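Local coordinates for Slr1438 protein (Synechocystis sp., PDB 3K25) that probably binds carbohydrate and may act as an isomerase related to the aldose 1-epimerases, although its function has not been established, at residues G92-L97 with L114-N119; P216-I221 with Q238-W243; I229-S234 with L253-G258. All coordinates share one frame; numbering follows the deposited sequence.

Contact 1. Residues G92-L97 with L114-N119; sequences GFARDL and LRLSHN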
loop_
_atom_site.group_PDB
_atom_site.type_symbol
_atom_site.label_atom_id
_atom_site.label_comp_id
_atom_site.label_asym_id
_atom_site.label_seq_id
_atom_site.Cartn_x
_atom_site.Cartn_y
_atom_site.Cartn_z
ATOM N N GLY A 92 -2.320 -9.360 6.113
ATOM C CA GLY A 92 -3.622 -9.873 5.725
ATOM C C GLY A 92 -3.700 -10.728 4.475
ATOM O O GLY A 92 -2.777 -11.481 4.149
ATOM N N PHE A 93 -4.809 -10.600 3.760
ATOM C CA PHE A 93 -5.031 -11.390 2.554
ATOM C C PHE A 93 -5.459 -10.582 1.335
ATOM O O PHE A 93 -5.519 -11.115 0.230
ATOM C CB PHE A 93 -6.092 -12.454 2.846
ATOM C CG PHE A 93 -7.262 -11.935 3.633
ATOM C CD1 PHE A 93 -8.148 -11.012 3.066
ATOM C CD2 PHE A 93 -7.480 -12.370 4.947
ATOM C CE1 PHE A 93 -9.241 -10.527 3.791
ATOM C CE2 PHE A 93 -8.575 -11.894 5.690
ATOM C CZ PHE A 93 -9.459 -10.970 5.110
ATOM N N ALA A 94 -5.776 -9.310 1.538
ATOM C CA ALA A 94 -6.216 -8.479 0.433
ATOM C C ALA A 94 -5.189 -8.514 -0.696
ATOM O O ALA A 94 -5.547 -8.615 -1.880
ATOM C CB ALA A 94 -6.437 -7.058 0.910
ATOM N N ARG A 95 -3.913 -8.459 -0.321
ATOM C CA ARG A 95 -2.826 -8.467 -1.293
ATOM C C ARG A 95 -2.791 -9.758 -2.112
ATOM O O ARG A 95 -2.403 -9.745 -3.277
ATOM C CB ARG A 95 -1.489 -8.313 -0.564
ATOM C CG ARG A 95 -1.081 -9.592 0.144
ATOM C CD ARG A 95 -0.232 -9.368 1.376
ATOM N NE ARG A 95 1.140 -9.018 1.063
ATOM C CZ ARG A 95 2.186 -9.469 1.739
ATOM N NH1 ARG A 95 2.013 -10.290 2.762
ATOM N NH2 ARG A 95 3.404 -9.088 1.399
ATOM N N ASP A 96 -3.205 -10.857 -1.483
ATOM C CA ASP A 96 -3.199 -12.196 -2.071
ATOM C C ASP A 96 -4.444 -12.664 -2.817
ATOM O O ASP A 96 -4.481 -13.806 -3.265
ATOM C CB ASP A 96 -2.929 -13.229 -0.974
ATOM C CG ASP A 96 -1.757 -12.860 -0.097
ATOM O OD1 ASP A 96 -0.634 -12.716 -0.627
ATOM O OD2 ASP A 96 -1.960 -12.709 1.125
ATOM N N LEU A 97 -5.458 -11.814 -2.951
ATOM C CA LEU A 97 -6.697 -12.231 -3.616
ATOM C C LEU A 97 -7.096 -11.428 -4.835
ATOM O O LEU A 97 -6.692 -10.275 -5.003
ATOM C CB LEU A 97 -7.863 -12.181 -2.636
ATOM C CG LEU A 97 -7.830 -13.136 -1.455
ATOM C CD1 LEU A 97 -8.826 -12.635 -0.426
ATOM C CD2 LEU A 97 -8.135 -14.558 -1.895
ATOM N N LEU A 114 -12.472 -1.147 -8.329
ATOM C CA LEU A 114 -12.321 -2.555 -7.980
ATOM C C LEU A 114 -13.018 -2.955 -6.692
ATOM O O LEU A 114 -13.184 -2.148 -5.774
ATOM C CB LEU A 114 -10.840 -2.892 -7.854
ATOM C CG LEU A 114 -9.969 -2.486 -9.037
ATOM C CD1 LEU A 114 -8.542 -2.945 -8.782
ATOM C CD2 LEU A 114 -10.514 -3.117 -10.316
ATOM N N ARG A 115 -13.386 -4.228 -6.615
ATOM C CA ARG A 115 -14.080 -4.741 -5.447
ATOM C C ARG A 115 -13.503 -6.032 -4.890
ATOM O O ARG A 115 -13.182 -6.977 -5.632
ATOM C CB ARG A 115 -15.554 -4.955 -5.781
ATOM C CG ARG A 115 -16.311 -5.846 -4.808
ATOM C CD ARG A 115 -17.762 -5.982 -5.258
ATOM N NE ARG A 115 -18.570 -6.741 -4.311
ATOM C CZ ARG A 115 -18.737 -8.056 -4.352
ATOM N NH1 ARG A 115 -18.156 -8.778 -5.306
ATOM N NH2 ARG A 115 -19.484 -8.648 -3.432
ATOM N N LEU A 116 -13.381 -6.051 -3.567
ATOM C CA LEU A 116 -12.902 -7.218 -2.848
ATOM C C LEU A 116 -13.920 -7.554 -1.773
ATOM O O LEU A 116 -14.160 -6.771 -0.847
ATOM C CB LEU A 116 -11.550 -6.962 -2.203
ATOM C CG LEU A 116 -11.070 -8.168 -1.387
ATOM C CD1 LEU A 116 -11.257 -9.461 -2.188
ATOM C CD2 LEU A 116 -9.607 -7.951 -1.002
ATOM N N SER A 117 -14.518 -8.726 -1.914
ATOM C CA SER A 117 -15.529 -9.191 -0.988
ATOM C C SER A 117 -15.050 -10.355 -0.154
ATOM O O SER A 117 -14.236 -11.179 -0.590
ATOM C CB SER A 117 -16.783 -9.631 -1.752
ATOM O OG SER A 117 -17.710 -10.267 -0.886
ATOM N N HIS A 118 -15.583 -10.423 1.053
ATOM C CA HIS A 118 -15.259 -11.515 1.946
ATOM C C HIS A 118 -15.775 -12.820 1.307
ATOM O O HIS A 118 -16.560 -12.793 0.353
ATOM C CB HIS A 118 -15.952 -11.274 3.290
ATOM C CG HIS A 118 -17.447 -11.228 3.197
ATOM N ND1 HIS A 118 -18.229 -12.364 3.180
ATOM C CD2 HIS A 118 -18.301 -10.183 3.083
ATOM C CE1 HIS A 118 -19.498 -12.021 3.059
ATOM N NE2 HIS A 118 -19.569 -10.703 2.999
ATOM N N ASN A 119 -15.296 -13.953 1.823
ATOM C CA ASN A 119 -15.737 -15.270 1.376
ATOM C C ASN A 119 -15.456 -16.319 2.468
ATOM O O ASN A 119 -14.908 -15.990 3.519
ATOM C CB ASN A 119 -15.086 -15.660 0.033
ATOM C CG ASN A 119 -13.601 -15.957 0.142
ATOM O OD1 ASN A 119 -13.084 -16.305 1.205
ATOM N ND2 ASN A 119 -12.910 -15.852 -0.983
#
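L116 and L97 approach each other from torsions of different kinds: L116 holds CG anti to its backbone N (chi1 177°) and thereby extends its two methyls toward the 92-97 loop, whereas L97 has chi1 -65° and an extended second torsion and reaches back to the strand with CD1. The two branches of L116 take separate partners. CD2 of L116 lies against A94, 3.7 Å from A94 CA and 3.8 Å from A94 CB, so that backbone and methyl of the alanine together form its seat. The other branch, CD1 of L116, meets CD1 of L97 more loosely at 4.4 Å. All of this is apolar packing.

The loop is compact where it receives the leucine: D96 N bonds weakly back to F93 O, and L97 N to A94 O, a bend that brings A94 and L97 to the same leucine. In the antiparallel eight-stranded sheet of this sandwich-like aldose 1-epimerase fold, L116 sits on strand 110-117, next to the outermost strand 100-105. W99 and F130 also pack on L116, and W99 NE1 bonds to A94 O, linking the loop to the same cluster.

R115 takes no part in the leucine cluster and forms salt bridges with E100 and E131, and S117 CB lies above one face of its guanidinium, toward the rim. S117 OG donates to H118 O at 3.0 Å, in the carbonyl plane and on a lone pair (C=O...OG angle 125°). Two residues on from S117, N119 OD1 accepts from T122 N as the N-cap of helix 120-123.

Contact 2. Residues P216-I221 with Q238-W243; sequences PRAHFI and QTLVLW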
loop_
_atom_site.group_PDB
_atom_site.type_symbol
_atom_site.label_atom_id
_atom_site.label_comp_id
_atom_site.label_asym_id
_atom_site.label_seq_id
_atom_site.Cartn_x
_atom_site.Cartn_y
_atom_site.Cartn_z
ATOM N N PRO A 216 -1.117 15.309 8.039
ATOM C CA PRO A 216 -1.808 14.294 7.244
ATOM C C PRO A 216 -1.072 14.125 5.910
ATOM O O PRO A 216 -1.685 13.836 4.878
ATOM C CB PRO A 216 -3.193 14.897 7.072
ATOM C CG PRO A 216 -2.870 16.365 6.902
ATOM C CD PRO A 216 -1.839 16.595 7.997
ATOM N N ARG A 217 0.245 14.321 5.939
ATOM C CA ARG A 217 1.058 14.202 4.738
ATOM C C ARG A 217 2.522 13.960 5.048
ATOM O O ARG A 217 2.942 14.008 6.195
ATOM C CB ARG A 217 0.947 15.468 3.880
ATOM C CG ARG A 217 1.460 16.746 4.547
ATOM C CD ARG A 217 1.510 17.909 3.557
ATOM N NE ARG A 217 0.287 18.010 2.760
ATOM C CZ ARG A 217 -0.917 18.330 3.239
ATOM N NH1 ARG A 217 -1.084 18.601 4.533
ATOM N NH2 ARG A 217 -1.967 18.354 2.421
ATOM N N ALA A 218 3.291 13.719 3.991
ATOM C CA ALA A 218 4.729 13.459 4.074
ATOM C C ALA A 218 5.284 13.401 2.638
ATOM O O ALA A 218 4.537 13.174 1.683
ATOM C CB ALA A 218 4.980 12.138 4.797
ATOM N N HIS A 219 6.586 13.610 2.481
ATOM C CA HIS A 219 7.174 13.575 1.150
ATOM C C HIS A 219 8.679 13.442 1.213
ATOM O O HIS A 219 9.265 13.406 2.292
ATOM C CB HIS A 219 6.804 14.845 0.362
ATOM C CG HIS A 219 7.561 16.071 0.777
ATOM N ND1 HIS A 219 8.914 16.224 0.552
ATOM C CD2 HIS A 219 7.154 17.206 1.393
ATOM C CE1 HIS A 219 9.306 17.400 1.011
ATOM N NE2 HIS A 219 8.257 18.016 1.526
ATOM N N PHE A 220 9.296 13.338 0.043
ATOM C CA PHE A 220 10.748 13.239 -0.050
ATOM C C PHE A 220 11.169 13.793 -1.401
ATOM O O PHE A 220 10.435 13.689 -2.387
ATOM C CB PHE A 220 11.227 11.794 0.132
ATOM C CG PHE A 220 10.983 10.907 -1.051
ATOM C CD1 PHE A 220 11.894 10.866 -2.110
ATOM C CD2 PHE A 220 9.859 10.083 -1.099
ATOM C CE1 PHE A 220 11.695 10.010 -3.201
ATOM C CE2 PHE A 220 9.647 9.222 -2.188
ATOM C CZ PHE A 220 10.571 9.186 -3.240
ATOM N N ILE A 221 12.343 14.406 -1.433
ATOM C CA ILE A 221 12.834 15.008 -2.660
ATOM C C ILE A 221 14.145 14.379 -3.107
ATOM O O ILE A 221 15.108 14.312 -2.343
ATOM C CB ILE A 221 13.011 16.538 -2.470
ATOM C CG1 ILE A 221 11.724 17.122 -1.873
ATOM C CG2 ILE A 221 13.324 17.212 -3.811
ATOM C CD1 ILE A 221 11.780 18.605 -1.579
ATOM N N GLN A 238 -3.028 7.038 10.640
ATOM C CA GLN A 238 -2.319 7.682 11.740
ATOM C C GLN A 238 -0.862 7.282 11.873
ATOM O O GLN A 238 -0.135 7.853 12.685
ATOM C CB GLN A 238 -3.062 7.376 13.034
ATOM C CG GLN A 238 -4.550 7.662 12.905
ATOM C CD GLN A 238 -5.372 6.949 13.947
ATOM O OE1 GLN A 238 -5.380 7.333 15.113
ATOM N NE2 GLN A 238 -6.066 5.888 13.532
ATOM N N THR A 239 -0.438 6.311 11.068
ATOM C CA THR A 239 0.943 5.831 11.104
ATOM C C THR A 239 1.664 5.895 9.758
ATOM O O THR A 239 1.073 5.655 8.703
ATOM C CB THR A 239 1.013 4.384 11.626
ATOM O OG1 THR A 239 0.886 4.386 13.057
ATOM C CG2 THR A 239 2.335 3.736 11.237
ATOM N N LEU A 240 2.955 6.206 9.814
ATOM C CA LEU A 240 3.769 6.304 8.621
ATOM C C LEU A 240 4.935 5.332 8.727
ATOM O O LEU A 240 5.704 5.369 9.694
ATOM C CB LEU A 240 4.282 7.727 8.475
ATOM C CG LEU A 240 4.127 8.413 7.120
ATOM C CD1 LEU A 240 2.980 7.824 6.290
ATOM C CD2 LEU A 240 3.886 9.899 7.407
ATOM N N VAL A 241 5.053 4.453 7.730
ATOM C CA VAL A 241 6.117 3.458 7.709
ATOM C C VAL A 241 7.125 3.727 6.587
ATOM O O VAL A 241 6.753 4.155 5.490
ATOM C CB VAL A 241 5.530 2.027 7.536
ATOM C CG1 VAL A 241 6.652 1.020 7.283
ATOM C CG2 VAL A 241 4.733 1.630 8.781
ATOM N N LEU A 242 8.404 3.485 6.869
ATOM C CA LEU A 242 9.445 3.689 5.867
ATOM C C LEU A 242 10.281 2.419 5.713
ATOM O O LEU A 242 10.918 1.978 6.658
ATOM C CB LEU A 242 10.317 4.873 6.258
ATOM C CG LEU A 242 11.269 5.288 5.143
ATOM C CD1 LEU A 242 11.412 6.803 5.124
ATOM C CD2 LEU A 242 12.608 4.584 5.335
ATOM N N TRP A 243 10.262 1.839 4.513
ATOM C CA TRP A 243 10.966 0.591 4.192
ATOM C C TRP A 243 11.989 0.828 3.083
ATOM O O TRP A 243 11.713 1.520 2.102
ATOM C CB TRP A 243 9.924 -0.442 3.738
ATOM C CG TRP A 243 10.399 -1.805 3.208
ATOM C CD1 TRP A 243 9.833 -2.524 2.168
ATOM C CD2 TRP A 243 11.401 -2.657 3.767
ATOM N NE1 TRP A 243 10.416 -3.762 2.063
ATOM C CE2 TRP A 243 11.381 -3.873 3.030
ATOM C CE3 TRP A 243 12.308 -2.522 4.820
ATOM C CZ2 TRP A 243 12.231 -4.936 3.318
ATOM C CZ3 TRP A 243 13.154 -3.582 5.106
ATOM C CH2 TRP A 243 13.108 -4.775 4.356
#
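A218 and L240 make the direct contact, methyl to methyl: L240 CD2 lies 3.6 Å from A218 CB. The same CD2 approaches the preceding peptide more distantly, 4.4 Å from R217 O, so one branch of the leucine carries the whole approach. Both side chains set out from CA toward the opposing strand, and the interaction is purely apolar.

In the next shell, F233 packs against L240 and P180 against A218, broadening a narrow point of touch into a hydrophobic layer. Further along the strands, L242 and F220 do not meet each other, but both rest on L177, which bridges them. R217 turns away from this layer, and its NE has a long, weak ion pair with E230.

The 238-243 segment is positioned at its start by a classic beta bulge, in which Q238 and T239 both face W256. T239 OG1 and Q268 OE1 are hydrogen-bonded there. At the other end, the ring of W243 meets those of Y250 and H164.

Strand 217-222 runs between strands 227-233 and 176-178 in one antiparallel sheet, while strand 239-245 lies between 205-210 and 250-256 in the other; A218 and L240 thus meet across the interior between two sheets.

Contact 3. Residues I229-S234 with L253-G258; sequences IEVSFS and LEPWSG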
loop_
_atom_site.group_PDB
_atom_site.type_symbol
_atom_site.label_atom_id
_atom_site.label_comp_id
_atom_site.label_asym_id
_atom_site.label_seq_id
_atom_site.Cartn_x
_atom_site.Cartn_y
_atom_site.Cartn_z
ATOM N N ILE A 229 8.239 13.357 -4.293
ATOM C CA ILE A 229 7.100 12.461 -4.205
ATOM C C ILE A 229 6.429 12.693 -2.860
ATOM O O ILE A 229 7.028 12.436 -1.815
ATOM C CB ILE A 229 7.566 11.006 -4.303
ATOM C CG1 ILE A 229 8.125 10.748 -5.700
ATOM C CG2 ILE A 229 6.429 10.070 -3.974
ATOM C CD1 ILE A 229 8.621 9.331 -5.917
ATOM N N GLU A 230 5.193 13.183 -2.889
ATOM C CA GLU A 230 4.447 13.462 -1.663
ATOM C C GLU A 230 3.255 12.540 -1.406
ATOM O O GLU A 230 2.444 12.282 -2.299
ATOM C CB GLU A 230 3.944 14.906 -1.666
ATOM C CG GLU A 230 2.993 15.215 -0.518
ATOM C CD GLU A 230 2.126 16.427 -0.794
ATOM O OE1 GLU A 230 1.462 16.451 -1.859
ATOM O OE2 GLU A 230 2.104 17.347 0.056
ATOM N N VAL A 231 3.146 12.084 -0.161
ATOM C CA VAL A 231 2.067 11.202 0.260
ATOM C C VAL A 231 1.100 11.923 1.200
ATOM O O VAL A 231 1.495 12.373 2.278
ATOM C CB VAL A 231 2.623 9.972 1.004
ATOM C CG1 VAL A 231 1.503 9.006 1.302
ATOM C CG2 VAL A 231 3.704 9.301 0.174
ATOM N N SER A 232 -0.159 12.041 0.797
ATOM C CA SER A 232 -1.152 12.689 1.642
ATOM C C SER A 232 -2.229 11.651 1.949
ATOM O O SER A 232 -2.332 10.648 1.243
ATOM C CB SER A 232 -1.738 13.914 0.939
ATOM O OG SER A 232 -2.351 13.564 -0.285
ATOM N N PHE A 233 -3.030 11.879 2.989
ATOM C CA PHE A 233 -4.041 10.890 3.376
ATOM C C PHE A 233 -5.163 11.372 4.291
ATOM O O PHE A 233 -4.986 12.294 5.089
ATOM C CB PHE A 233 -3.341 9.712 4.061
ATOM C CG PHE A 233 -2.152 10.120 4.900
ATOM C CD1 PHE A 233 -0.920 10.409 4.298
ATOM C CD2 PHE A 233 -2.263 10.230 6.285
ATOM C CE1 PHE A 233 0.180 10.799 5.056
ATOM C CE2 PHE A 233 -1.157 10.624 7.060
ATOM C CZ PHE A 233 0.064 10.907 6.443
ATOM N N SER A 234 -6.318 10.722 4.179
ATOM C CA SER A 234 -7.462 11.057 5.018
ATOM C C SER A 234 -7.156 10.641 6.478
ATOM O O SER A 234 -6.203 9.894 6.736
ATOM C CB SER A 234 -8.723 10.360 4.491
ATOM O OG SER A 234 -8.681 8.955 4.688
ATOM N N LEU A 253 7.234 4.874 1.548
ATOM C CA LEU A 253 6.742 5.883 2.475
ATOM C C LEU A 253 5.285 5.449 2.547
ATOM O O LEU A 253 4.463 5.875 1.740
ATOM C CB LEU A 253 6.869 7.275 1.858
ATOM C CG LEU A 253 6.722 8.436 2.838
ATOM C CD1 LEU A 253 7.683 8.230 3.984
ATOM C CD2 LEU A 253 7.006 9.759 2.140
ATOM N N GLU A 254 4.978 4.590 3.512
ATOM C CA GLU A 254 3.651 4.004 3.624
ATOM C C GLU A 254 2.661 4.466 4.700
ATOM O O GLU A 254 2.975 4.505 5.895
ATOM C CB GLU A 254 3.805 2.479 3.739
ATOM C CG GLU A 254 5.184 1.960 3.366
ATOM C CD GLU A 254 5.435 0.553 3.872
ATOM O OE1 GLU A 254 6.583 0.056 3.746
ATOM O OE2 GLU A 254 4.484 -0.061 4.394
ATOM N N PRO A 255 1.434 4.803 4.277
ATOM C CA PRO A 255 0.380 5.245 5.191
ATOM C C PRO A 255 -0.385 4.029 5.739
ATOM O O PRO A 255 -0.922 3.236 4.971
ATOM C CB PRO A 255 -0.486 6.135 4.302
ATOM C CG PRO A 255 -0.385 5.459 2.976
ATOM C CD PRO A 255 1.083 5.119 2.880
ATOM N N TRP A 256 -0.412 3.890 7.063
ATOM C CA TRP A 256 -1.099 2.785 7.749
ATOM C C TRP A 256 -2.152 3.355 8.679
ATOM O O TRP A 256 -1.908 4.366 9.347
ATOM C CB TRP A 256 -0.120 1.985 8.609
ATOM C CG TRP A 256 0.839 1.123 7.864
ATOM C CD1 TRP A 256 1.152 1.182 6.530
ATOM C CD2 TRP A 256 1.658 0.093 8.423
ATOM N NE1 TRP A 256 2.115 0.251 6.231
ATOM C CE2 TRP A 256 2.445 -0.431 7.375
ATOM C CE3 TRP A 256 1.805 -0.439 9.711
ATOM C CZ2 TRP A 256 3.364 -1.460 7.574
ATOM C CZ3 TRP A 256 2.721 -1.463 9.908
ATOM C CH2 TRP A 256 3.488 -1.961 8.846
ATOM N N SER A 257 -3.313 2.715 8.755
ATOM C CA SER A 257 -4.350 3.236 9.639
ATOM C C SER A 257 -3.916 2.982 11.081
ATOM O O SER A 257 -4.297 3.705 12.016
ATOM C CB SER A 257 -5.712 2.576 9.348
ATOM O OG SER A 257 -5.686 1.179 9.582
ATOM N N GLY A 258 -3.088 1.954 11.240
ATOM C CA GLY A 258 -2.581 1.591 12.551
ATOM C C GLY A 258 -1.279 0.822 12.437
ATOM O O GLY A 258 -0.943 0.330 11.355
#
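V231 reaches from strand 227-233 to L253 and P255 through both of its methyls. Its CB points toward the facing strand but stands back, and the fork beyond it divides the work. CG1, anti to the backbone N (chi1 -174°), is directed to the proline ring, 4.2 Å from P255 CD. CG2 leans on L253, where it lies 3.8 Å from L253 O and 3.9 Å from L253 CD2, with CB and CG of the leucine only slightly farther off. The V231 and L253 side chains run alongside each other in opposite senses.

Two residues on, F233 repeats the theme: P255 CB approaches its ring obliquely, 4.3 Å from F233 CD1, so P255 is touched by both V231 and F233. E254 points away from strand 227-233, and its OE2 accepts from W256 NE1 at 3.0 Å, a bent bond (139°) on the anti side of the carboxylate, tilted out of both the carboxylate and indole planes.

The short strand segments are nearly parallel, 2° apart, with axes 8.2 Å from each other at closest approach. F167 also packs on V231. The contact joins two antiparallel sheets face to face in the beta-sandwich of this aldose 1-epimerase-like fold: strand 227-233 lies between 217-222 and 276-287 in one, strand 250-256 between 157-168 and 239-245 in the other.

Contacts 2 and 3 belong to one interface between two antiparallel sheets, with centres about 5 Å apart. Neighbouring strands join them on both sides: A218 O lies 2.6 Å from V231 N, and V241 O 2.7 Å from E254 N, both probable hydrogen bonds. Along the chain their segments alternate. Contact 1 is separate, its centre about 25 Å from that of contact 2 and about 20 Å from that of contact 3, with nearest atoms about 9 and 10 Å away; it shares a sheet with both, nearer that sheet's other margin, and it lies across the chain's centre from contact 2. The family assignment suggests a carbohydrate site, but none of these contacts can be placed relative to it.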